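Local atomic coordinates of choline dehydrogenase and related flavoproteins (PDB entry 3Q9T), a protein that oxidises formate as an FAD-dependent oxidase of the glucose-methanol-choline oxidoreductase family, carrying 8-formyl-FAD at its catalytic site. Residues 108-113 and 119-124. Sequence-based numbering, arbitrary orientation. Where two conformers were deposited one is given.
Sequences TFDQWE and EWTWDP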
loop_
_atom_site.group_PDB
_atom_site.type_symbol
_atom_site.label_atom_id
_atom_site.label_comp_id
_atom_site.label_asym_id
_atom_site.label_seq_id
_atom_site.Cartn_x
_atom_site.Cartn_y
_atom_site.Cartn_z
ATOM N N THR A 108 13.304 30.597 5.475
ATOM C CA THR A 108 13.286 29.231 5.968
ATOM C C THR A 108 14.629 28.866 6.584
ATOM O O THR A 108 14.699 28.290 7.676
ATOM C CB THR A 108 12.896 28.249 4.861
ATOM O OG1 THR A 108 11.521 28.467 4.511
ATOM C CG2 THR A 108 13.075 26.813 5.332
ATOM N N PHE A 109 15.703 29.227 5.897
ATOM C CA PHE A 109 17.031 28.931 6.401
ATOM C C PHE A 109 17.317 29.759 7.653
ATOM O O PHE A 109 17.987 29.300 8.569
ATOM C CB PHE A 109 18.074 29.209 5.331
ATOM C CG PHE A 109 18.206 28.114 4.303
ATOM C CD1 PHE A 109 19.033 27.020 4.535
ATOM C CD2 PHE A 109 17.540 28.203 3.092
ATOM C CE1 PHE A 109 19.184 26.017 3.571
ATOM C CE2 PHE A 109 17.684 27.225 2.128
ATOM C CZ PHE A 109 18.503 26.120 2.371
ATOM N N ASP A 110 16.788 30.975 7.697
ATOM C CA ASP A 110 16.933 31.792 8.880
ATOM C C ASP A 110 16.371 31.089 10.104
ATOM O O ASP A 110 16.865 31.289 11.205
ATOM C CB ASP A 110 16.265 33.162 8.701
ATOM C CG ASP A 110 17.160 34.159 7.987
ATOM O OD1 ASP A 110 18.381 33.892 7.856
ATOM O OD2 ASP A 110 16.643 35.217 7.572
ATOM N N GLN A 111 15.338 30.267 9.924
ATOM C CA GLN A 111 14.731 29.570 11.055
ATOM C C GLN A 111 15.583 28.390 11.520
ATOM O O GLN A 111 15.334 27.824 12.571
ATOM C CB GLN A 111 13.305 29.120 10.736
ATOM C CG GLN A 111 12.398 30.236 10.260
ATOM C CD GLN A 111 12.389 31.422 11.199
ATOM O OE1 GLN A 111 11.847 31.346 12.301
ATOM N NE2 GLN A 111 12.990 32.529 10.767
ATOM N N TRP A 112 16.592 28.023 10.740
ATOM C CA TRP A 112 17.531 27.012 11.219
ATOM C C TRP A 112 18.235 27.515 12.487
ATOM O O TRP A 112 18.770 26.728 13.269
ATOM C CB TRP A 112 18.566 26.652 10.162
ATOM C CG TRP A 112 18.039 25.875 8.975
ATOM C CD1 TRP A 112 16.765 25.861 8.496
ATOM C CD2 TRP A 112 18.795 25.002 8.122
ATOM N NE1 TRP A 112 16.676 25.033 7.402
ATOM C CE2 TRP A 112 17.912 24.499 7.149
ATOM C CE3 TRP A 112 20.134 24.591 8.097
ATOM C CZ2 TRP A 112 18.320 23.612 6.154
ATOM C CZ3 TRP A 112 20.543 23.714 7.104
ATOM C CH2 TRP A 112 19.636 23.231 6.147
ATOM N N GLU A 113 18.215 28.830 12.698
ATOM C CA GLU A 113 18.894 29.403 13.851
ATOM C C GLU A 113 18.490 28.711 15.152
ATOM O O GLU A 113 19.307 28.518 16.046
ATOM C CB GLU A 113 18.618 30.903 13.969
ATOM C CG GLU A 113 19.060 31.463 15.312
ATOM C CD GLU A 113 19.202 32.968 15.316
ATOM O OE1 GLU A 113 18.885 33.607 14.292
ATOM O OE2 GLU A 113 19.648 33.515 16.348
ATOM N N GLU A 119 25.236 30.701 12.741
ATOM C CA GLU A 119 26.013 30.226 11.599
ATOM C C GLU A 119 25.187 29.340 10.656
ATOM O O GLU A 119 25.581 29.076 9.513
ATOM C CB GLU A 119 27.299 29.516 12.071
ATOM C CG GLU A 119 27.072 28.189 12.808
ATOM C CD GLU A 119 28.374 27.541 13.299
ATOM O OE1 GLU A 119 29.322 27.363 12.495
ATOM O OE2 GLU A 119 28.443 27.211 14.504
ATOM N N TRP A 120 24.040 28.867 11.125
ATOM C CA TRP A 120 23.146 28.124 10.242
ATOM C C TRP A 120 21.931 28.961 9.847
ATOM O O TRP A 120 20.796 28.538 10.044
ATOM C CB TRP A 120 22.692 26.814 10.884
ATOM C CG TRP A 120 23.781 25.760 10.998
ATOM C CD1 TRP A 120 24.555 25.497 12.090
ATOM C CD2 TRP A 120 24.198 24.838 9.979
ATOM N NE1 TRP A 120 25.426 24.461 11.820
ATOM C CE2 TRP A 120 25.231 24.044 10.529
ATOM C CE3 TRP A 120 23.809 24.614 8.653
ATOM C CZ2 TRP A 120 25.870 23.042 9.803
ATOM C CZ3 TRP A 120 24.448 23.615 7.929
ATOM C CH2 TRP A 120 25.463 22.833 8.510
ATOM N N THR A 121 22.173 30.153 9.314
ATOM C CA THR A 121 21.101 30.992 8.776
ATOM C C THR A 121 21.433 31.375 7.330
ATOM O O THR A 121 22.515 31.053 6.832
ATOM C CB THR A 121 20.873 32.258 9.616
ATOM O OG1 THR A 121 22.097 32.987 9.722
ATOM C CG2 THR A 121 20.400 31.898 11.006
ATOM N N TRP A 122 20.509 32.052 6.655
ATOM C CA TRP A 122 20.694 32.350 5.240
ATOM C C TRP A 122 22.076 32.936 4.875
ATOM O O TRP A 122 22.883 32.283 4.187
ATOM C CB TRP A 122 19.552 33.222 4.691
ATOM C CG TRP A 122 19.756 33.482 3.243
ATOM C CD1 TRP A 122 20.212 34.634 2.682
ATOM C CD2 TRP A 122 19.592 32.544 2.166
ATOM N NE1 TRP A 122 20.327 34.478 1.324
ATOM C CE2 TRP A 122 19.942 33.210 0.980
ATOM C CE3 TRP A 122 19.152 31.212 2.090
ATOM C CZ2 TRP A 122 19.883 32.593 -0.279
ATOM C CZ3 TRP A 122 19.090 30.598 0.836
ATOM C CH2 TRP A 122 19.460 31.292 -0.330
ATOM N N ASP A 123 22.357 34.154 5.323
ATOM C CA ASP A 123 23.582 34.843 4.884
ATOM C C ASP A 123 24.873 34.023 5.065
ATOM O O ASP A 123 25.621 33.819 4.101
ATOM C CB ASP A 123 23.701 36.226 5.537
ATOM C CG ASP A 123 22.549 37.149 5.151
ATOM O OD1 ASP A 123 22.153 37.133 3.966
ATOM O OD2 ASP A 123 22.033 37.873 6.029
ATOM N N PRO A 124 25.136 33.538 6.290
ATOM C CA PRO A 124 26.326 32.699 6.491
ATOM C C PRO A 124 26.357 31.462 5.594
ATOM O O PRO A 124 27.432 31.032 5.228
ATOM C CB PRO A 124 26.221 32.288 7.959
ATOM C CG PRO A 124 25.403 33.363 8.585
ATOM C CD PRO A 124 24.405 33.767 7.547
HETATM O O HOH W 1 20.444 35.628 7.087
#
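Asp110, which helix 106-110 brings up, lies against Thr121, the N-cap residue of helix 122-131, their CA atoms 4.2 Å apart, and a type I beta turn from Asp110 to Glu113 leads on into helix 113-116. The CA-H of Thr121 points almost straight at Phe109 O (CA to O 3.6 Å), the same carbonyl that accepts the backbone N-H of Trp112. One direct hydrogen bond joins the segments: Trp122 N donates to Asp110 OD1 at 3.1 Å, on the anti side and 28° out of the carboxylate plane. A water donates to the same OD1 and accepts from Asp123 N, so the Asp110 carboxylate serves two amides of the helix's first turn, one directly and one through water. With CG beside its own backbone N (chi1 -84°), Asp110 brings OD1 round to this helix start, while OD2 forms a salt bridge with Lys106. Thr121 OG1 bonds instead to Lys118 O, and its methyl CG2 packs on Glu113 CB. Phe109 and Trp122 meet obliquely, planes at 58°, with Phe109 CD2 3.6 Å from Trp122 CE3 at the indole edge. Phe109 CD1 also lies over one face of the Trp112 indole, toward its rim, and the benzo edge of Trp112, at CE3, touches Trp120 CE3 at 3.7 Å. Trp120 NE1 bonds to Pro528 O. The contact thus joins helix 106-110 to the start of helix 122-131, across the intervening helix 113-116, by aromatic contacts, the side chain of Phe109 about 11 Å from the bound 8-formyl-FAD, and by a carboxylate at a helix N-terminus, where the helix dipole and Lys106 would probably favour its negative charge.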